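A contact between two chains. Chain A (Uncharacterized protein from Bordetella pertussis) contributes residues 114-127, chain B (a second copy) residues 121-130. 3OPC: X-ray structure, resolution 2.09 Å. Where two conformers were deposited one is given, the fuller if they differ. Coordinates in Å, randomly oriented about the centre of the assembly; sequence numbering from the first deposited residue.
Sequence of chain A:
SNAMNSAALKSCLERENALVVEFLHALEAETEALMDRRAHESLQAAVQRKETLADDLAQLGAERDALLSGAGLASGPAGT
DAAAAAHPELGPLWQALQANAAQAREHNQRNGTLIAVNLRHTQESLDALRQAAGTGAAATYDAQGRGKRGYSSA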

# COMPACT_ATOMS: atom_id res chain seq x y z
N LEU A 114 -5.94 8.37 10.54
CA LEU A 114 -4.74 8.01 9.77
C LEU A 114 -5.06 7.18 8.51
O LEU A 114 -4.42 7.35 7.48
CB LEU A 114 -3.74 7.31 10.70
CG LEU A 114 -2.32 7.01 10.23
CD1 LEU A 114 -1.54 8.29 9.86
CD2 LEU A 114 -1.59 6.25 11.35
N ILE A 115 -6.07 6.31 8.57
CA ILE A 115 -6.60 5.66 7.37
C ILE A 115 -6.93 6.68 6.27
O ILE A 115 -6.63 6.47 5.09
CB ILE A 115 -7.91 4.89 7.64
CG1 ILE A 115 -7.72 3.74 8.63
CG2 ILE A 115 -8.43 4.27 6.35
CD1 ILE A 115 -9.07 3.14 9.11
N ALA A 116 -7.59 7.77 6.64
CA ALA A 116 -7.95 8.80 5.65
C ALA A 116 -6.70 9.44 5.07
O ALA A 116 -6.61 9.66 3.83
CB ALA A 116 -8.88 9.86 6.29
N VAL A 117 -5.73 9.74 5.94
CA VAL A 117 -4.44 10.31 5.54
C VAL A 117 -3.74 9.42 4.51
O VAL A 117 -3.26 9.90 3.48
CB VAL A 117 -3.51 10.52 6.75
CG1 VAL A 117 -2.06 10.89 6.31
CG2 VAL A 117 -4.08 11.58 7.66
N ASN A 118 -3.74 8.12 4.79
CA ASN A 118 -3.10 7.09 3.98
C ASN A 118 -3.78 7.03 2.62
O ASN A 118 -3.12 7.05 1.59
CB ASN A 118 -3.21 5.72 4.70
CG ASN A 118 -2.76 4.55 3.85
OD1 ASN A 118 -3.45 4.15 2.91
ND2 ASN A 118 -1.61 3.98 4.19
N LEU A 119 -5.10 6.96 2.63
CA LEU A 119 -5.85 6.96 1.39
C LEU A 119 -5.59 8.22 0.57
O LEU A 119 -5.47 8.15 -0.67
CB LEU A 119 -7.36 6.75 1.65
CG LEU A 119 -7.72 5.35 2.20
CD1 LEU A 119 -9.19 5.28 2.64
CD2 LEU A 119 -7.40 4.27 1.21
N ARG A 120 -5.45 9.37 1.23
CA ARG A 120 -5.22 10.62 0.50
C ARG A 120 -3.79 10.73 -0.02
O ARG A 120 -3.59 11.30 -1.10
CB ARG A 120 -5.54 11.84 1.34
CG ARG A 120 -6.91 12.43 1.04
CD ARG A 120 -7.07 13.76 1.72
NE ARG A 120 -6.72 13.62 3.13
CZ ARG A 120 -7.58 13.47 4.14
NH1 ARG A 120 -8.90 13.48 3.94
NH2 ARG A 120 -7.11 13.34 5.38
N HIS A 121 -2.82 10.20 0.73
CA HIS A 121 -1.44 10.12 0.25
C HIS A 121 -1.40 9.30 -1.05
O HIS A 121 -0.84 9.75 -2.05
CB HIS A 121 -0.53 9.47 1.28
CG HIS A 121 0.91 9.37 0.85
ND1 HIS A 121 1.70 10.48 0.66
CD2 HIS A 121 1.69 8.30 0.59
CE1 HIS A 121 2.91 10.10 0.29
NE2 HIS A 121 2.94 8.78 0.24
N THR A 122 -1.98 8.11 -0.99
CA THR A 122 -2.09 7.23 -2.14
C THR A 122 -2.81 7.89 -3.34
O THR A 122 -2.30 7.90 -4.46
CB THR A 122 -2.80 5.94 -1.75
OG1 THR A 122 -1.93 5.19 -0.90
CG2 THR A 122 -3.13 5.12 -2.96
N GLN A 123 -3.98 8.45 -3.09
CA GLN A 123 -4.75 9.14 -4.12
C GLN A 123 -3.94 10.24 -4.83
O GLN A 123 -3.93 10.30 -6.07
CB GLN A 123 -6.00 9.76 -3.50
CG GLN A 123 -6.85 10.53 -4.49
CD GLN A 123 -8.13 10.98 -3.86
OE1 GLN A 123 -8.14 11.62 -2.80
NE2 GLN A 123 -9.24 10.65 -4.50
N GLU A 124 -3.25 11.08 -4.07
CA GLU A 124 -2.46 12.17 -4.66
C GLU A 124 -1.22 11.68 -5.42
O GLU A 124 -0.87 12.26 -6.45
CB GLU A 124 -2.06 13.18 -3.59
CG GLU A 124 -3.20 14.11 -3.16
CD GLU A 124 -2.99 14.68 -1.77
OE1 GLU A 124 -1.81 14.87 -1.38
OE2 GLU A 124 -4.00 14.92 -1.05
N SER A 125 -0.52 10.68 -4.89
CA SER A 125 0.65 10.11 -5.58
C SER A 125 0.23 9.51 -6.91
O SER A 125 0.88 9.74 -7.93
CB SER A 125 1.32 9.01 -4.76
OG SER A 125 1.56 9.40 -3.42
N LEU A 126 -0.84 8.72 -6.89
CA LEU A 126 -1.36 8.11 -8.10
C LEU A 126 -1.94 9.14 -9.08
O LEU A 126 -1.76 9.01 -10.30
CB LEU A 126 -2.43 7.06 -7.77
CG LEU A 126 -2.01 5.79 -7.04
CD1 LEU A 126 -3.23 4.95 -6.77
CD2 LEU A 126 -1.00 5.02 -7.87
N ASP A 127 -2.64 10.15 -8.56
CA ASP A 127 -3.22 11.15 -9.45
C ASP A 127 -2.16 12.02 -10.12
O ASP A 127 -2.40 12.54 -11.20
CB ASP A 127 -4.25 12.02 -8.73
CG ASP A 127 -5.04 12.88 -9.70
OD1 ASP A 127 -5.82 12.32 -10.51
OD2 ASP A 127 -4.86 14.11 -9.67
N HIS B 121 -10.15 2.19 -6.43
CA HIS B 121 -10.22 1.56 -5.11
C HIS B 121 -9.95 2.56 -3.97
O HIS B 121 -10.67 2.56 -2.96
CB HIS B 121 -9.30 0.32 -5.04
CG HIS B 121 -9.16 -0.28 -3.67
ND1 HIS B 121 -8.01 -0.17 -2.91
CD2 HIS B 121 -10.02 -1.02 -2.92
CE1 HIS B 121 -8.17 -0.80 -1.76
NE2 HIS B 121 -9.38 -1.33 -1.74
N THR B 122 -8.97 3.45 -4.14
CA THR B 122 -8.66 4.49 -3.13
C THR B 122 -9.85 5.43 -2.91
O THR B 122 -10.27 5.63 -1.78
CB THR B 122 -7.39 5.28 -3.50
OG1 THR B 122 -6.28 4.38 -3.68
CG2 THR B 122 -7.03 6.27 -2.44
N GLN B 123 -10.44 5.97 -3.99
CA GLN B 123 -11.65 6.80 -3.88
C GLN B 123 -12.84 6.09 -3.26
O GLN B 123 -13.55 6.66 -2.42
CB GLN B 123 -12.08 7.38 -5.24
CG GLN B 123 -13.21 8.45 -5.12
CD GLN B 123 -12.76 9.70 -4.36
OE1 GLN B 123 -11.83 10.37 -4.79
NE2 GLN B 123 -13.40 10.01 -3.22
N GLU B 124 -13.09 4.86 -3.68
CA GLU B 124 -14.14 4.06 -3.07
C GLU B 124 -13.87 3.91 -1.57
O GLU B 124 -14.80 4.10 -0.75
CB GLU B 124 -14.26 2.69 -3.75
CG GLU B 124 -14.83 2.78 -5.16
CD GLU B 124 -14.94 1.43 -5.85
OE1 GLU B 124 -14.53 0.42 -5.26
OE2 GLU B 124 -15.42 1.40 -7.00
N SER B 125 -12.62 3.60 -1.22
CA SER B 125 -12.27 3.44 0.20
C SER B 125 -12.53 4.74 0.98
O SER B 125 -13.09 4.70 2.09
CB SER B 125 -10.85 2.96 0.36
OG SER B 125 -10.72 1.70 -0.26
N LEU B 126 -12.17 5.88 0.38
CA LEU B 126 -12.47 7.20 0.96
C LEU B 126 -13.97 7.48 1.08
O LEU B 126 -14.43 7.99 2.10
CB LEU B 126 -11.83 8.31 0.12
CG LEU B 126 -10.32 8.42 0.33
CD1 LEU B 126 -9.68 9.28 -0.77
CD2 LEU B 126 -10.00 8.98 1.72
N ASP B 127 -14.72 7.14 0.03
CA ASP B 127 -16.19 7.22 0.05
C ASP B 127 -16.77 6.39 1.20
O ASP B 127 -17.78 6.78 1.79
CB ASP B 127 -16.80 6.75 -1.29
CG ASP B 127 -16.47 7.67 -2.48
OD1 ASP B 127 -15.92 8.79 -2.31
OD2 ASP B 127 -16.76 7.25 -3.62
N ALA B 128 -16.15 5.26 1.52
CA ALA B 128 -16.62 4.39 2.60
C ALA B 128 -16.47 5.06 3.99
O ALA B 128 -17.40 4.99 4.82
CB ALA B 128 -15.93 3.04 2.57
N LEU B 129 -15.33 5.70 4.24
CA LEU B 129 -15.10 6.44 5.50
C LEU B 129 -16.02 7.64 5.68
O LEU B 129 -16.49 7.93 6.79
CB LEU B 129 -13.67 6.97 5.55
CG LEU B 129 -12.48 6.02 5.61
CD1 LEU B 129 -11.24 6.87 5.85
CD2 LEU B 129 -12.66 4.96 6.70
N ARG B 130 -16.22 8.36 4.58
CA ARG B 130 -17.11 9.51 4.53
C ARG B 130 -18.53 9.08 4.95
O ARG B 130 -19.27 9.88 5.51
CB ARG B 130 -17.06 10.14 3.12
CG ARG B 130 -18.00 11.32 2.83
CD ARG B 130 -18.36 11.38 1.34
NE ARG B 130 -19.03 10.14 0.92
CZ ARG B 130 -19.33 9.80 -0.34
NH1 ARG B 130 -19.01 10.62 -1.35
NH2 ARG B 130 -19.94 8.64 -0.59

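Most striking here is a reciprocal pair of knobs: Leu A119 fits into a hole on chain B, Thr B122 fits into a hole on chain A, and each helps to line the other's socket. Their CA atoms lie 5.9 Å apart, where two nearly antiparallel helices (151° between their directions) pass with axes 9.5 Å apart at closest approach.

Leu A119 sits among Thr B122, Ser B125, Leu B126 and Leu B129. Its CB lies 3.5 Å from CD2 of Leu B126, and its CD1 lies 3.7 Å from CB of Ser B125. A branched, apolar side chain suits such a socket, filling it without needing a polar partner. Ser B125 suits its wall because it is small and its hydroxyl is occupied: OG donates to O of His B121 in its own helix at 2.8 Å.

Thr B122 is the shorter knob, set among Leu A119, Thr A122, Gln A123 and Leu A126. Its CG2 comes within 3.0 Å of O of Leu A119, a tight approach to the backbone, while its OG1 is hydrogen-bonded elsewhere in the structure. Threonine is compact enough for this hole, and both branches meet chain A: besides the CG2 contact, OG1 of Thr B122 lies 3.3 Å from CG2 of Thr A122.

Toward the start of the chain A stretch, Leu B129 extends the apolar patch. Its CD1 lies 3.8 Å from CB of Ala A116 and 3.9 Å from CG2 of Ile A115; the short alanine side chain lets the leucine come close to the helix backbone.

The one hydrogen bond between the stretches joins two glutamines. NE2 of Gln A123 donates to OE1 of Gln B123 at 2.6 Å, but the 126° angle makes it weak. An amide both donates and accepts, so Gln B123 also gives its NE2 to OD1 of Asp B127, 2.9 Å away and nearly straight at 164°.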